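Local coordinates for mitochondrial dynamics protein MID49 (Mus musculus, PDB 4WOY) that recruits the fission mediator dynamin-related protein 1 to the mitochondrial outer membrane and regulates its GTPase activity, thereby promoting mitochondrial fission, at residues V14-K25 with L57-T65. The protein carries 1 engineered substitution. Numbering follows the deposited sequence.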
ATOM      1  N   VAL A  14      -9.294  16.371   4.825  1.00 49.05           N
ATOM      2  CA  VAL A  14      -8.951  15.018   5.218  1.00 52.05           C
ATOM      3  C   VAL A  14     -10.177  14.131   5.457  1.00 56.04           C
ATOM      4  O   VAL A  14     -10.308  13.076   4.850  1.00 66.02           O
ATOM      5  CB  VAL A  14      -8.059  15.021   6.476  1.00 50.93           C
ATOM      6  CG1 VAL A  14      -7.694  13.598   6.881  1.00 55.91           C
ATOM      7  CG2 VAL A  14      -6.829  15.828   6.215  1.00 49.38           C
ATOM      8  N   ILE A  15     -11.100  14.589   6.293  1.00 57.88           N
ATOM      9  CA  ILE A  15     -12.226  13.749   6.713  1.00 60.23           C
ATOM     10  C   ILE A  15     -13.197  13.486   5.569  1.00 61.95           C
ATOM     11  O   ILE A  15     -13.559  14.388   4.832  1.00 59.85           O
ATOM     12  CB  ILE A  15     -12.952  14.378   7.921  1.00 61.10           C
ATOM     13  CG1 ILE A  15     -11.956  14.561   9.074  1.00 67.32           C
ATOM     14  CG2 ILE A  15     -14.104  13.503   8.385  1.00 54.91           C
ATOM     15  CD1 ILE A  15     -12.465  15.401  10.241  1.00 71.57           C
ATOM     16  N   THR A  16     -13.581  12.223   5.409  1.00 61.43           N
ATOM     17  CA  THR A  16     -14.438  11.794   4.299  1.00 56.64           C
ATOM     18  C   THR A  16     -15.862  11.543   4.798  1.00 46.42           C
ATOM     19  O   THR A  16     -16.066  10.850   5.791  1.00 45.22           O
ATOM     20  CB  THR A  16     -13.894  10.482   3.632  1.00 53.64           C
ATOM     21  OG1 THR A  16     -12.536  10.670   3.212  1.00 56.01           O
ATOM     22  CG2 THR A  16     -14.746  10.074   2.447  1.00 49.34           C
ATOM     23  N   PRO A  17     -16.854  12.102   4.099  1.00 52.94           N
ATOM     24  CA  PRO A  17     -18.281  11.938   4.437  1.00 60.12           C
ATOM     25  C   PRO A  17     -18.685  10.463   4.524  1.00 64.98           C
ATOM     26  O   PRO A  17     -18.301   9.699   3.635  1.00 68.38           O
ATOM     27  CB  PRO A  17     -18.993  12.647   3.278  1.00 57.91           C
ATOM     28  CG  PRO A  17     -18.011  13.706   2.828  1.00 53.16           C
ATOM     29  CD  PRO A  17     -16.640  13.062   2.997  1.00 47.82           C
ATOM     30  N   GLU A  18     -19.429  10.057   5.553  1.00 70.54           N
ATOM     31  CA  GLU A  18     -19.629   8.622   5.767  1.00 79.09           C
ATOM     32  C   GLU A  18     -20.423   7.934   4.670  1.00 72.10           C
ATOM     33  O   GLU A  18     -20.246   6.738   4.431  1.00 71.30           O
ATOM     34  CB  GLU A  18     -20.338   8.349   7.092  1.00 93.76           C
ATOM     35  CG  GLU A  18     -20.187   6.890   7.523  1.00106.42           C
ATOM     36  CD  GLU A  18     -20.997   6.538   8.756  1.00114.49           C
ATOM     37  OE1 GLU A  18     -21.733   7.419   9.256  1.00124.46           O
ATOM     38  OE2 GLU A  18     -20.915   5.370   9.207  1.00112.18           O
ATOM     39  N   ALA A  19     -21.262   8.683   3.978  1.00 66.83           N
ATOM     40  CA  ALA A  19     -21.971   8.131   2.834  1.00 72.50           C
ATOM     41  C   ALA A  19     -20.979   7.660   1.771  1.00 63.68           C
ATOM     42  O   ALA A  19     -21.150   6.599   1.162  1.00 60.79           O
ATOM     43  CB  ALA A  19     -22.957   9.147   2.254  1.00 72.73           C
ATOM     44  N   HIS A  20     -19.939   8.450   1.556  1.00 52.12           N
ATOM     45  CA  HIS A  20     -18.948   8.110   0.544  1.00 61.05           C
ATOM     46  C   HIS A  20     -18.115   6.898   0.974  1.00 57.72           C
ATOM     47  O   HIS A  20     -17.775   6.046   0.136  1.00 54.95           O
ATOM     48  CB  HIS A  20     -18.050   9.323   0.264  1.00 64.23           C
ATOM     49  CG  HIS A  20     -18.781  10.485  -0.343  1.00 83.25           C
ATOM     50  ND1 HIS A  20     -18.217  11.736  -0.484  1.00 87.52           N
ATOM     51  CD2 HIS A  20     -20.037  10.581  -0.849  1.00 83.67           C
ATOM     52  CE1 HIS A  20     -19.095  12.555  -1.038  1.00 83.97           C
ATOM     53  NE2 HIS A  20     -20.206  11.877  -1.272  1.00 83.02           N
ATOM     54  N   VAL A  21     -17.818   6.805   2.272  1.00 47.32           N
ATOM     55  CA  VAL A  21     -17.069   5.665   2.806  1.00 46.11           C
ATOM     56  C   VAL A  21     -17.896   4.391   2.683  1.00 48.05           C
ATOM     57  O   VAL A  21     -17.403   3.358   2.225  1.00 47.79           O
ATOM     58  CB  VAL A  21     -16.631   5.875   4.298  1.00 45.87           C
ATOM     59  CG1 VAL A  21     -16.085   4.573   4.911  1.00 45.54           C
ATOM     60  CG2 VAL A  21     -15.603   6.984   4.397  1.00 43.94           C
ATOM     61  N   THR A  22     -19.160   4.477   3.066  1.00 51.12           N
ATOM     62  CA  THR A  22     -20.057   3.323   3.008  1.00 56.42           C
ATOM     63  C   THR A  22     -20.265   2.822   1.585  1.00 56.36           C
ATOM     64  O   THR A  22     -20.326   1.602   1.337  1.00 57.19           O
ATOM     65  CB  THR A  22     -21.419   3.669   3.628  1.00 62.78           C
ATOM     66  OG1 THR A  22     -21.202   4.130   4.964  1.00 73.41           O
ATOM     67  CG2 THR A  22     -22.312   2.447   3.691  1.00 65.82           C
ATOM     68  N   LEU A  23     -20.376   3.783   0.667  1.00 54.04           N
ATOM     69  CA  LEU A  23     -20.580   3.505  -0.756  1.00 59.59           C
ATOM     70  C   LEU A  23     -19.359   2.856  -1.405  1.00 60.51           C
ATOM     71  O   LEU A  23     -19.472   1.925  -2.214  1.00 59.60           O
ATOM     72  CB  LEU A  23     -20.932   4.798  -1.530  1.00 64.04           C
ATOM     73  CG  LEU A  23     -20.967   4.623  -3.042  1.00 66.34           C
ATOM     74  CD1 LEU A  23     -22.039   3.515  -3.438  1.00 61.02           C
ATOM     75  CD2 LEU A  23     -21.040   5.956  -3.786  1.00 69.16           C
ATOM     76  N   ALA A  24     -18.193   3.352  -1.024  1.00 54.88           N
ATOM     77  CA  ALA A  24     -16.948   2.894  -1.588  1.00 53.51           C
ATOM     78  C   ALA A  24     -16.688   1.436  -1.200  1.00 57.35           C
ATOM     79  O   ALA A  24     -16.328   0.607  -2.047  1.00 52.40           O
ATOM     80  CB  ALA A  24     -15.809   3.786  -1.128  1.00 52.62           C
ATOM     81  N   LYS A  25     -16.886   1.127   0.077  1.00 55.63           N
ATOM     82  CA  LYS A  25     -16.746  -0.240   0.546  1.00 56.30           C
ATOM     83  C   LYS A  25     -17.753  -1.140  -0.168  1.00 57.34           C
ATOM     84  O   LYS A  25     -17.459  -2.284  -0.498  1.00 56.22           O
ATOM     85  CB  LYS A  25     -16.954  -0.325   2.059  1.00 59.07           C
ATOM     86  CG  LYS A  25     -15.830   0.251   2.889  1.00 51.29           C
ATOM     87  CD  LYS A  25     -16.117   0.085   4.366  1.00 46.83           C
ATOM     88  CE  LYS A  25     -15.066   0.805   5.132  1.00 50.08           C
ATOM     89  NZ  LYS A  25     -15.149   0.619   6.584  1.00 49.36           N
ATOM     90  N   LEU A  57      -9.047   2.799   3.387  1.00 44.07           N
ATOM     91  CA  LEU A  57     -10.502   2.952   3.355  1.00 47.58           C
ATOM     92  C   LEU A  57     -11.166   2.072   4.419  1.00 51.17           C
ATOM     93  O   LEU A  57     -12.094   2.499   5.102  1.00 51.51           O
ATOM     94  CB  LEU A  57     -11.066   2.596   1.981  1.00 50.42           C
ATOM     95  CG  LEU A  57     -12.579   2.355   2.009  1.00 49.45           C
ATOM     96  CD1 LEU A  57     -13.333   3.661   2.292  1.00 49.52           C
ATOM     97  CD2 LEU A  57     -13.062   1.704   0.715  1.00 44.69           C
ATOM     98  N   TYR A  58     -10.659   0.847   4.555  1.00 57.42           N
ATOM     99  CA  TYR A  58     -11.193  -0.125   5.510  1.00 55.48           C
ATOM    100  C   TYR A  58     -10.615  -0.020   6.909  1.00 57.96           C
ATOM    101  O   TYR A  58     -11.290  -0.353   7.870  1.00 63.09           O
ATOM    102  CB  TYR A  58     -10.970  -1.561   4.997  1.00 47.96           C
ATOM    103  CG  TYR A  58     -11.850  -1.922   3.824  1.00 47.01           C
ATOM    104  CD1 TYR A  58     -11.500  -1.564   2.527  1.00 48.50           C
ATOM    105  CD2 TYR A  58     -13.047  -2.587   4.016  1.00 46.46           C
ATOM    106  CE1 TYR A  58     -12.314  -1.874   1.442  1.00 46.77           C
ATOM    107  CE2 TYR A  58     -13.878  -2.898   2.939  1.00 50.60           C
ATOM    108  CZ  TYR A  58     -13.501  -2.539   1.656  1.00 52.35           C
ATOM    109  OH  TYR A  58     -14.316  -2.848   0.590  1.00 65.09           O
ATOM    110  N   ASP A  59      -9.371   0.421   7.031  1.00 81.08           N
ATOM    111  CA  ASP A  59      -8.699   0.350   8.320  1.00 87.58           C
ATOM    112  C   ASP A  59      -8.868   1.634   9.091  1.00102.87           C
ATOM    113  O   ASP A  59      -8.080   2.566   8.963  1.00105.29           O
ATOM    114  CB  ASP A  59      -7.221   0.053   8.122  1.00 78.25           C
ATOM    115  CG  ASP A  59      -6.993  -1.311   7.541  1.00 77.99           C
ATOM    116  OD1 ASP A  59      -7.737  -2.240   7.921  1.00 78.69           O
ATOM    117  OD2 ASP A  59      -6.091  -1.443   6.688  1.00 82.98           O
ATOM    118  N   GLY A  60      -9.903   1.661   9.910  1.00122.26           N
ATOM    119  CA  GLY A  60     -10.276   2.866  10.609  1.00130.31           C
ATOM    120  C   GLY A  60     -10.903   3.842   9.636  1.00127.56           C
ATOM    121  O   GLY A  60     -10.694   3.773   8.422  1.00129.66           O
ATOM    122  N   LEU A  61     -11.665   4.773  10.181  1.00110.35           N
ATOM    123  CA  LEU A  61     -12.258   5.834   9.394  1.00 97.53           C
ATOM    124  C   LEU A  61     -11.561   7.138   9.810  1.00 88.55           C
ATOM    125  O   LEU A  61     -10.815   7.138  10.795  1.00 86.15           O
ATOM    126  CB  LEU A  61     -13.786   5.846   9.582  1.00 84.33           C
ATOM    127  CG  LEU A  61     -14.555   5.324   8.354  1.00 74.95           C
ATOM    128  CD1 LEU A  61     -14.050   3.957   7.928  1.00 77.36           C
ATOM    129  CD2 LEU A  61     -16.055   5.288   8.629  1.00 70.36           C
ATOM    130  N   GLN A  62     -11.737   8.226   9.060  1.00 77.12           N
ATOM    131  CA  GLN A  62     -12.545   8.263   7.839  1.00 70.22           C
ATOM    132  C   GLN A  62     -11.630   8.607   6.663  1.00 61.27           C
ATOM    133  O   GLN A  62     -11.727   9.686   6.071  1.00 62.14           O
ATOM    134  CB  GLN A  62     -13.706   9.268   7.990  1.00 72.58           C
ATOM    135  CG  GLN A  62     -14.293   9.313   9.412  1.00 73.30           C
ATOM    136  CD  GLN A  62     -15.501  10.234   9.577  1.00 79.42           C
ATOM    137  OE1 GLN A  62     -16.018  10.806   8.614  1.00 82.58           O
ATOM    138  NE2 GLN A  62     -15.971  10.360  10.811  1.00 79.26           N
ATOM    139  N   ALA A  63     -10.748   7.664   6.341  1.00 53.48           N
ATOM    140  CA  ALA A  63      -9.726   7.843   5.316  1.00 52.02           C
ATOM    141  C   ALA A  63     -10.335   8.002   3.944  1.00 56.60           C
ATOM    142  O   ALA A  63      -9.821   8.751   3.116  1.00 62.13           O
ATOM    143  CB  ALA A  63      -8.782   6.677   5.311  1.00 49.48           C
ATOM    144  N   GLY A  64     -11.414   7.272   3.691  1.00 57.63           N
ATOM    145  CA  GLY A  64     -12.032   7.312   2.380  1.00 58.40           C
ATOM    146  C   GLY A  64     -11.210   6.644   1.293  1.00 59.15           C
ATOM    147  O   GLY A  64     -10.595   5.591   1.493  1.00 54.17           O
ATOM    148  N   THR A  65     -11.224   7.265   0.124  1.00 64.73           N
ATOM    149  CA  THR A  65     -10.604   6.692  -1.063  1.00 56.49           C
ATOM    150  C   THR A  65      -9.449   7.549  -1.560  1.00 54.06           C
ATOM    151  O   THR A  65      -9.146   7.543  -2.750  1.00 62.48           O
ATOM    152  CB  THR A  65     -11.639   6.520  -2.208  1.00 52.41           C
ATOM    153  OG1 THR A  65     -12.358   7.749  -2.398  1.00 55.40           O
ATOM    154  CG2 THR A  65     -12.631   5.443  -1.858  1.00 50.68           C
TER
HETATM  155  O   HOH W   1     -16.194  -4.465   1.255  1.00 54.96           O
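Over one face of the Tyr58 ring lies Lys25, its CG 4.0 Å from the ring centroid and 24° off the normal, a CH-pi contact shifted toward the rim. At the ring's edge, in its plane, a water 2.6 Å from Tyr58 OH hydrogen-bonds to it and donates a hydrogen bond to Lys25 O, tying the phenol to the helix backbone. Lysine suits the site because its long aliphatic chain, extended beyond CG, can slide past the ring in the opposite direction, bringing Lys25 CE to 3.4 Å from Leu57 O. Nearer the helix start, Val21 points CG1, anti to its own backbone N (chi1 169°), at Leu61 CD1, 3.7 Å away, tip to tip, and also touches Leu57 CD1. The small Ala24 lets Leu57 CD2 and Thr65 CG2 approach its CB. Thus the first turns of helix 18-42 pack on the loop joining antiparallel strands 52-54 and 69-74, within the nucleotidyltransferase-like domain of this fragment; Leu57 and Tyr58 also touch Val69 of the second strand. Just before the helix, whose N-cap is Pro17, Thr16 N, 3.2 Å from Gln62 O, lies in the carbonyl plane, whereas Thr16 OG1, 3.1 Å from Gln62 O, stands 38° out of it; threonine's short side chain sets a hydroxyl beside its own N-H, letting both grip one carbonyl. Gly64 passes its CA 3.5 Å from Thr16 OG1, with a positive phi that glycine adopts readily.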